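Local coordinates for protein sensor histidine kinase (Pseudomonas syringae pv. tomato, PDB 3CIT) that probably acts as a two-component sensor histidine kinase in a phosphorelay, this chain being its GAF domain, a putative sensory module, at residues 96-102 with 114-120; 71-75 with 91-96. All blocks are in the same frame, centred on the assembly; numbering follows the deposited sequence.

Contact 1 of 2, residues 96-102 with 114-120; sequences LPCVLLL and TLVLANS
Residues 98-102 and 114-119 are extended antiparallel strands whose axes approach to 4.6 Å at 165°. The register pairs Cys98 with Asn119, Val99 with Ala118, Leu100 with Leu117, Leu101 with Val116 and Leu102 with Leu115. Leu100 and Leu117 form a complete hydrogen-bonded pair (Leu100 N to Leu117 O 2.8 Å, Leu117 N to Leu100 O 2.9 Å), as do Leu102 and Leu115 (Leu102 N to Leu115 O and Leu115 N to Leu102 O, each 2.8 Å); at the Cys98 pair Asn119 N gives one bond to Cys98 O (2.9 Å). The non-hydrogen-bonded Val99-Ala118 pair draws in to 4.2 Å between CA atoms. This hairpin supplies two neighbouring strands of the antiparallel GAF sheet, order 2-1-5-4-3, with 48-53 beside 111-119 and 87-90 beside 98-105. Leu100, Leu102, Leu115 and Leu117 share the face where long branched side chains fill the space under the helices: Leu115 packs on 29-43, Leu102 on 128-156, Leu117 on both, and Leu100 against Trp88. Leu100 CD2 meets Leu117 CD1 at 4.1 Å, Leu102 CD1 meets Leu115 CD2 at 4.0 Å. Leu100 and Leu115 are t,p; Leu102 and Leu117 are m,t. On the other face the beta-branched Val99 and Val116, both t, suit extended backbone; Val99 CG1 touches Val116 CG1 at 3.6 Å, while Leu101 CD2 packs on Val116 CG2 (3.8 Å). At the open end Pro97, in the loop leading into the strand, puts its CD 3.2 Å from Asn119 O, and the Asn119 carboxamide gives ND2 to Val121 O and takes Asp47 N on OD1.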
ATOM      1  N   LEU A  96       9.689 -19.780 -15.499  1.00 19.81           N
ATOM      2  CA  LEU A  96       9.699 -18.419 -14.940  1.00 19.71           C
ATOM      3  C   LEU A  96       9.545 -18.506 -13.439  1.00 20.68           C
ATOM      4  O   LEU A  96       8.450 -18.327 -12.865  1.00 20.30           O
ATOM      5  CB  LEU A  96       8.587 -17.541 -15.551  1.00 19.51           C
ATOM      6  CG  LEU A  96       8.723 -17.255 -17.052  1.00 19.41           C
ATOM      7  CD1 LEU A  96       7.481 -16.583 -17.639  1.00 22.47           C
ATOM      8  CD2 LEU A  96       9.984 -16.400 -17.354  1.00 18.84           C
ATOM      9  N   PRO A  97      10.635 -18.875 -12.774  1.00 21.58           N
ATOM     10  CA  PRO A  97      10.553 -19.142 -11.339  1.00 21.38           C
ATOM     11  C   PRO A  97      10.288 -17.963 -10.386  1.00 20.98           C
ATOM     12  O   PRO A  97      10.111 -18.196  -9.205  1.00 20.36           O
ATOM     13  CB  PRO A  97      11.891 -19.804 -11.010  1.00 21.40           C
ATOM     14  CG  PRO A  97      12.786 -19.514 -12.129  1.00 22.00           C
ATOM     15  CD  PRO A  97      11.957 -19.203 -13.341  1.00 22.08           C
ATOM     16  N   CYS A  98      10.319 -16.743 -10.891  1.00 19.62           N
ATOM     17  CA  CYS A  98      10.065 -15.539 -10.099  1.00 20.81           C
ATOM     18  C   CYS A  98       9.098 -14.682 -10.913  1.00 20.66           C
ATOM     19  O   CYS A  98       9.348 -14.419 -12.096  1.00 21.59           O
ATOM     20  CB  CYS A  98      11.407 -14.777  -9.851  1.00 21.27           C
ATOM     21  SG  CYS A  98      12.372 -15.662  -8.699  1.00 26.99           S
ATOM     22  N   VAL A  99       8.042 -14.207 -10.257  1.00 19.65           N
ATOM     23  CA  VAL A  99       7.032 -13.354 -10.862  1.00 20.03           C
ATOM     24  C   VAL A  99       6.621 -12.254  -9.883  1.00 19.09           C
ATOM     25  O   VAL A  99       6.421 -12.511  -8.700  1.00 18.19           O
ATOM     26  CB  VAL A  99       5.802 -14.176 -11.262  1.00 20.02           C
ATOM     27  CG1 VAL A  99       4.655 -13.257 -11.821  1.00 22.62           C
ATOM     28  CG2 VAL A  99       6.215 -15.245 -12.280  1.00 21.39           C
ATOM     29  N   LEU A 100       6.485 -11.047 -10.409  1.00 19.47           N
ATOM     30  CA  LEU A 100       5.982  -9.881  -9.669  1.00 20.26           C
ATOM     31  C   LEU A 100       4.700  -9.398 -10.354  1.00 20.11           C
ATOM     32  O   LEU A 100       4.689  -9.130 -11.573  1.00 20.78           O
ATOM     33  CB  LEU A 100       7.053  -8.790  -9.644  1.00 20.73           C
ATOM     34  CG  LEU A 100       6.721  -7.464  -8.971  1.00 19.98           C
ATOM     35  CD1 LEU A 100       6.394  -7.609  -7.448  1.00 18.77           C
ATOM     36  CD2 LEU A 100       7.792  -6.341  -9.239  1.00 20.82           C
ATOM     37  N   LEU A 101       3.623  -9.305  -9.579  1.00 21.20           N
ATOM     38  CA  LEU A 101       2.335  -8.810 -10.060  1.00 21.37           C
ATOM     39  C   LEU A 101       2.117  -7.398  -9.534  1.00 22.52           C
ATOM     40  O   LEU A 101       2.303  -7.165  -8.333  1.00 21.97           O
ATOM     41  CB  LEU A 101       1.225  -9.733  -9.547  1.00 21.09           C
ATOM     42  CG  LEU A 101       1.338 -11.221  -9.922  1.00 22.78           C
ATOM     43  CD1 LEU A 101       0.106 -11.948  -9.392  1.00 24.26           C
ATOM     44  CD2 LEU A 101       1.451 -11.377 -11.396  1.00 22.41           C
ATOM     45  N   LEU A 102       1.729  -6.480 -10.422  1.00 21.58           N
ATOM     46  CA  LEU A 102       1.408  -5.091 -10.087  1.00 21.72           C
ATOM     47  C   LEU A 102       0.023  -4.766 -10.684  1.00 21.97           C
ATOM     48  O   LEU A 102      -0.115  -4.584 -11.886  1.00 21.42           O
ATOM     49  CB  LEU A 102       2.467  -4.130 -10.636  1.00 21.89           C
ATOM     50  CG  LEU A 102       3.919  -4.554 -10.330  1.00 23.41           C
ATOM     51  CD1 LEU A 102       4.948  -3.970 -11.259  1.00 25.73           C
ATOM     52  CD2 LEU A 102       4.209  -4.236  -8.830  1.00 25.36           C
ATOM     53  N   THR A 114      -3.241  -6.377 -14.736  1.00 20.60           N
ATOM     54  CA  THR A 114      -2.034  -6.619 -13.963  1.00 22.23           C
ATOM     55  C   THR A 114      -0.842  -6.510 -14.862  1.00 21.55           C
ATOM     56  O   THR A 114      -0.830  -7.104 -15.947  1.00 20.30           O
ATOM     57  CB  THR A 114      -1.920  -8.051 -13.372  1.00 23.84           C
ATOM     58  OG1 THR A 114      -3.214  -8.530 -13.033  1.00 28.98           O
ATOM     59  CG2 THR A 114      -1.037  -7.974 -12.174  1.00 23.34           C
ATOM     60  N   LEU A 115       0.154  -5.755 -14.414  1.00 21.53           N
ATOM     61  CA  LEU A 115       1.467  -5.798 -15.015  1.00 21.99           C
ATOM     62  C   LEU A 115       2.195  -6.987 -14.385  1.00 23.32           C
ATOM     63  O   LEU A 115       2.260  -7.094 -13.145  1.00 24.56           O
ATOM     64  CB  LEU A 115       2.165  -4.443 -14.770  1.00 23.35           C
ATOM     65  CG  LEU A 115       3.508  -4.137 -15.404  1.00 24.28           C
ATOM     66  CD1 LEU A 115       3.379  -4.212 -16.921  1.00 22.97           C
ATOM     67  CD2 LEU A 115       4.034  -2.719 -14.920  1.00 23.00           C
ATOM     68  N   VAL A 116       2.696  -7.898 -15.215  1.00 21.98           N
ATOM     69  CA  VAL A 116       3.282  -9.136 -14.762  1.00 21.67           C
ATOM     70  C   VAL A 116       4.734  -9.105 -15.217  1.00 22.45           C
ATOM     71  O   VAL A 116       5.010  -9.094 -16.421  1.00 22.61           O
ATOM     72  CB  VAL A 116       2.570 -10.387 -15.343  1.00 21.99           C
ATOM     73  CG1 VAL A 116       3.229 -11.744 -14.801  1.00 21.68           C
ATOM     74  CG2 VAL A 116       1.044 -10.408 -15.035  1.00 21.16           C
ATOM     75  N   LEU A 117       5.663  -9.029 -14.272  1.00 21.73           N
ATOM     76  CA  LEU A 117       7.078  -9.135 -14.587  1.00 21.39           C
ATOM     77  C   LEU A 117       7.526 -10.512 -14.143  1.00 21.76           C
ATOM     78  O   LEU A 117       7.043 -11.047 -13.133  1.00 22.11           O
ATOM     79  CB  LEU A 117       7.886  -8.060 -13.843  1.00 21.66           C
ATOM     80  CG  LEU A 117       7.336  -6.625 -13.896  1.00 24.68           C
ATOM     81  CD1 LEU A 117       8.355  -5.632 -13.209  1.00 23.15           C
ATOM     82  CD2 LEU A 117       6.992  -6.221 -15.289  1.00 24.22           C
ATOM     83  N   ALA A 118       8.460 -11.108 -14.882  1.00 20.42           N
ATOM     84  CA  ALA A 118       8.868 -12.471 -14.594  1.00 19.66           C
ATOM     85  C   ALA A 118      10.307 -12.663 -14.984  1.00 20.54           C
ATOM     86  O   ALA A 118      10.793 -11.967 -15.862  1.00 22.48           O
ATOM     87  CB  ALA A 118       7.981 -13.474 -15.350  1.00 18.92           C
ATOM     88  N   ASN A 119      10.993 -13.604 -14.352  1.00 20.20           N
ATOM     89  CA  ASN A 119      12.387 -13.847 -14.674  1.00 20.04           C
ATOM     90  C   ASN A 119      12.634 -15.335 -14.923  1.00 20.56           C
ATOM     91  O   ASN A 119      12.034 -16.194 -14.273  1.00 19.79           O
ATOM     92  CB  ASN A 119      13.286 -13.310 -13.559  1.00 20.41           C
ATOM     93  CG  ASN A 119      14.693 -13.021 -14.035  1.00 21.36           C
ATOM     94  OD1 ASN A 119      14.883 -12.254 -15.003  1.00 20.01           O
ATOM     95  ND2 ASN A 119      15.707 -13.691 -13.410  1.00 20.67           N
ATOM     96  N   SER A 120      13.539 -15.627 -15.865  1.00 20.49           N
ATOM     97  CA  SER A 120      13.853 -16.995 -16.241  1.00 20.59           C
ATOM     98  C   SER A 120      14.660 -17.755 -15.207  1.00 20.99           C
ATOM     99  O   SER A 120      14.711 -18.975 -15.269  1.00 21.40           O
ATOM    100  CB  SER A 120      14.619 -17.002 -17.565  1.00 21.30           C
ATOM    101  OG  SER A 120      15.832 -16.277 -17.431  1.00 20.57           O
TER

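Contact 2 of 2, residues 71-75 with 91-96; sequences RLSTL and RPGTHL. With GOL (glycerol), chain F.
One direct hydrogen bond joins Arg71 of the short helix to the loop 91-96: Arg71 NH1 to His95 O, 2.8 Å. The CA atoms of Arg71 and His95 are 6.0 Å apart. A type I turn runs from Leu72 to Leu75 and a type II turn from Arg91 to Thr94, where Gly93 takes the positive phi (84°) that glycine tolerates best. Within the segments, Thr74 OG1 bonds Arg71 O (2.6 Å), Thr94 OG1 bonds Arg91 O (2.7 Å), and Arg91 NH2 reaches Leu96 O (3.0 Å). Water 2 donates to Thr74 OG1 (2.6 Å) and accepts from Arg91 NH2 (2.7 Å); water 1 takes Arg71 NH1 (3.0 Å) and can give to Thr94 O (3.1 Å). The Arg71 guanidinium offers a face to the His95 ring edge, Arg71 CZ to His95 CD2 3.7 Å, and the two hold a glycerol, probably from crystallisation, through Arg71 NE to O3 (2.7 Å) and His95 NE2 to O1 (2.8 Å). Apolar packing is led by Leu96, m,t, whose CD1 lies 3.7 Å from Leu75 CG; Leu75 CD2 covers a face of the Arg91 guanidinium. On their inner side, Leu75 packs on Leu50 and Val116 and Leu96 on His48 and Ala118, of strands 48-53 and 111-119.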
ATOM      1  N   ARG A  71       8.001 -18.796 -23.138  1.00 21.00           N
ATOM      2  CA  ARG A  71       8.014 -18.846 -21.679  1.00 21.89           C
ATOM      3  C   ARG A  71       6.834 -18.070 -21.119  1.00 20.30           C
ATOM      4  O   ARG A  71       6.196 -18.509 -20.137  1.00 19.59           O
ATOM      5  CB  ARG A  71       9.360 -18.369 -21.076  1.00 23.00           C
ATOM      6  CG  ARG A  71      10.525 -19.314 -21.420  1.00 24.19           C
ATOM      7  CD  ARG A  71      11.758 -19.138 -20.495  1.00 24.50           C
ATOM      8  NE  ARG A  71      12.709 -20.232 -20.809  1.00 26.25           N
ATOM      9  CZ  ARG A  71      13.438 -20.909 -19.919  1.00 25.92           C
ATOM     10  NH1 ARG A  71      13.359 -20.637 -18.632  1.00 22.97           N
ATOM     11  NH2 ARG A  71      14.258 -21.877 -20.342  1.00 25.66           N
ATOM     12  N   LEU A  72       6.485 -16.954 -21.755  1.00 20.05           N
ATOM     13  CA  LEU A  72       5.327 -16.170 -21.284  1.00 21.16           C
ATOM     14  C   LEU A  72       4.040 -17.022 -21.268  1.00 20.42           C
ATOM     15  O   LEU A  72       3.230 -16.857 -20.350  1.00 21.07           O
ATOM     16  CB  LEU A  72       5.116 -14.926 -22.154  1.00 22.03           C
ATOM     17  CG  LEU A  72       6.144 -13.802 -21.930  1.00 23.22           C
ATOM     18  CD1 LEU A  72       5.913 -12.711 -22.966  1.00 25.14           C
ATOM     19  CD2 LEU A  72       6.072 -13.307 -20.505  1.00 24.05           C
ATOM     20  N   SER A  73       3.904 -17.950 -22.223  1.00 20.95           N
ATOM     21  CA  SER A  73       2.688 -18.789 -22.345  1.00 21.13           C
ATOM     22  C   SER A  73       2.449 -19.659 -21.115  1.00 21.24           C
ATOM     23  O   SER A  73       1.323 -20.124 -20.878  1.00 20.63           O
ATOM     24  CB  SER A  73       2.722 -19.649 -23.598  1.00 21.34           C
ATOM     25  OG  SER A  73       3.601 -20.727 -23.473  1.00 20.78           O
ATOM     26  N   THR A  74       3.513 -19.925 -20.364  1.00 21.54           N
ATOM     27  CA  THR A  74       3.449 -20.797 -19.192  1.00 22.08           C
ATOM     28  C   THR A  74       2.798 -20.134 -17.992  1.00 26.01           C
ATOM     29  O   THR A  74       2.429 -20.806 -17.048  1.00 27.67           O
ATOM     30  CB  THR A  74       4.850 -21.302 -18.770  1.00 22.05           C
ATOM     31  OG1 THR A  74       5.656 -20.218 -18.280  1.00 18.69           O
ATOM     32  CG2 THR A  74       5.526 -22.039 -19.964  1.00 18.80           C
ATOM     33  N   LEU A  75       2.671 -18.825 -18.016  1.00 27.81           N
ATOM     34  CA  LEU A  75       2.013 -18.101 -16.934  1.00 29.96           C
ATOM     35  C   LEU A  75       0.491 -18.205 -17.026  1.00 32.36           C
ATOM     36  O   LEU A  75      -0.108 -18.080 -18.104  1.00 31.09           O
ATOM     37  CB  LEU A  75       2.403 -16.646 -16.976  1.00 29.61           C
ATOM     38  CG  LEU A  75       3.875 -16.307 -16.798  1.00 31.08           C
ATOM     39  CD1 LEU A  75       4.035 -14.817 -17.006  1.00 32.33           C
ATOM     40  CD2 LEU A  75       4.372 -16.746 -15.423  1.00 34.05           C
ATOM     41  N   ARG A  91       8.105 -19.791  -8.069  1.00 21.00           N
ATOM     42  CA  ARG A  91       7.532 -20.912  -8.775  1.00 21.78           C
ATOM     43  C   ARG A  91       8.704 -21.852  -9.131  1.00 21.51           C
ATOM     44  O   ARG A  91       9.162 -21.917 -10.265  1.00 19.76           O
ATOM     45  CB  ARG A  91       6.787 -20.406  -9.998  1.00 22.01           C
ATOM     46  CG  ARG A  91       5.686 -19.379  -9.707  1.00 24.27           C
ATOM     47  CD  ARG A  91       4.948 -18.868 -10.982  1.00 25.02           C
ATOM     48  NE  ARG A  91       4.391 -19.934 -11.816  1.00 24.13           N
ATOM     49  CZ  ARG A  91       4.901 -20.370 -12.978  1.00 28.49           C
ATOM     50  NH1 ARG A  91       4.287 -21.351 -13.649  1.00 29.86           N
ATOM     51  NH2 ARG A  91       5.992 -19.839 -13.503  1.00 23.81           N
ATOM     52  N   PRO A  92       9.233 -22.540  -8.126  1.00 22.66           N
ATOM     53  CA  PRO A  92      10.469 -23.297  -8.324  1.00 22.95           C
ATOM     54  C   PRO A  92      10.388 -24.358  -9.428  1.00 21.70           C
ATOM     55  O   PRO A  92       9.384 -25.032  -9.568  1.00 22.11           O
ATOM     56  CB  PRO A  92      10.683 -23.972  -6.965  1.00 23.00           C
ATOM     57  CG  PRO A  92       9.935 -23.220  -6.041  1.00 25.26           C
ATOM     58  CD  PRO A  92       8.757 -22.657  -6.745  1.00 23.60           C
ATOM     59  N   GLY A  93      11.440 -24.447 -10.235  1.00 22.65           N
ATOM     60  CA  GLY A  93      11.546 -25.485 -11.244  1.00 22.41           C
ATOM     61  C   GLY A  93      10.840 -25.191 -12.560  1.00 21.97           C
ATOM     62  O   GLY A  93      10.923 -26.022 -13.488  1.00 22.54           O
ATOM     63  N   THR A  94      10.151 -24.043 -12.641  1.00 21.20           N
ATOM     64  CA  THR A  94       9.352 -23.671 -13.809  1.00 20.79           C
ATOM     65  C   THR A  94      10.183 -22.836 -14.749  1.00 20.41           C
ATOM     66  O   THR A  94      11.344 -22.490 -14.459  1.00 20.44           O
ATOM     67  CB  THR A  94       8.077 -22.879 -13.406  1.00 19.96           C
ATOM     68  OG1 THR A  94       8.474 -21.644 -12.831  1.00 19.35           O
ATOM     69  CG2 THR A  94       7.140 -23.696 -12.415  1.00 20.79           C
ATOM     70  N   HIS A  95       9.603 -22.504 -15.896  1.00 19.03           N
ATOM     71  CA  HIS A  95      10.287 -21.685 -16.890  1.00 18.70           C
ATOM     72  C   HIS A  95      10.533 -20.239 -16.408  1.00 19.61           C
ATOM     73  O   HIS A  95      11.439 -19.571 -16.889  1.00 20.46           O
ATOM     74  CB  HIS A  95       9.479 -21.676 -18.184  1.00 18.57           C
ATOM     75  CG  HIS A  95       9.633 -22.923 -18.999  1.00 17.65           C
ATOM     76  ND1 HIS A  95       8.857 -24.042 -18.794  1.00 18.46           N
ATOM     77  CD2 HIS A  95      10.502 -23.240 -19.979  1.00 19.13           C
ATOM     78  CE1 HIS A  95       9.221 -24.985 -19.648  1.00 17.06           C
ATOM     79  NE2 HIS A  95      10.227 -24.531 -20.371  1.00 16.51           N
ATOM     80  N   LEU A  96       9.689 -19.780 -15.499  1.00 19.81           N
ATOM     81  CA  LEU A  96       9.699 -18.419 -14.940  1.00 19.71           C
ATOM     82  C   LEU A  96       9.545 -18.506 -13.439  1.00 20.68           C
ATOM     83  O   LEU A  96       8.450 -18.327 -12.865  1.00 20.30           O
ATOM     84  CB  LEU A  96       8.587 -17.541 -15.551  1.00 19.51           C
ATOM     85  CG  LEU A  96       8.723 -17.255 -17.052  1.00 19.41           C
ATOM     86  CD1 LEU A  96       7.481 -16.583 -17.639  1.00 22.47           C
ATOM     87  CD2 LEU A  96       9.984 -16.400 -17.354  1.00 18.84           C
TER
HETATM   88  C1  GOL F 177      11.971 -23.719 -22.973  1.00 36.22           C
HETATM   89  O1  GOL F 177      12.281 -24.884 -22.205  1.00 27.86           O
HETATM   90  C2  GOL F 177      13.191 -23.129 -23.690  1.00 38.83           C
HETATM   91  O2  GOL F 177      14.349 -23.104 -22.865  1.00 40.47           O
HETATM   92  C3  GOL F 177      12.869 -21.770 -24.323  1.00 40.00           C
HETATM   93  O3  GOL F 177      12.821 -20.639 -23.454  1.00 36.27           O
HETATM   94  O   HOH W   1      13.940 -21.586 -15.799  1.00 45.78           O
HETATM   95  O   HOH W   2       6.658 -20.924 -15.931  1.00 24.74           O

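Following the chain from its N terminus, contact 2 comes first: it closes the loop that leaves helix 69-72, runs through strand 87-90, outermost in this chain's sheet, and returns at 91-96. Contact 1 then closes the 98-119 hairpin, so the two loops follow in series, neither nested nor crossed. Leu96 belongs to both, ending the first loop and starting the second. Their centres lie 9 Å apart, and they join directly, by the probable hydrogen bond from Arg91 N to Pro97 O (2.8 Å) and by Leu75, which packs on Val99 and Val116. Together they fasten the short helix and its following turn to the sheet face opposite helices 29-43 and 128-156.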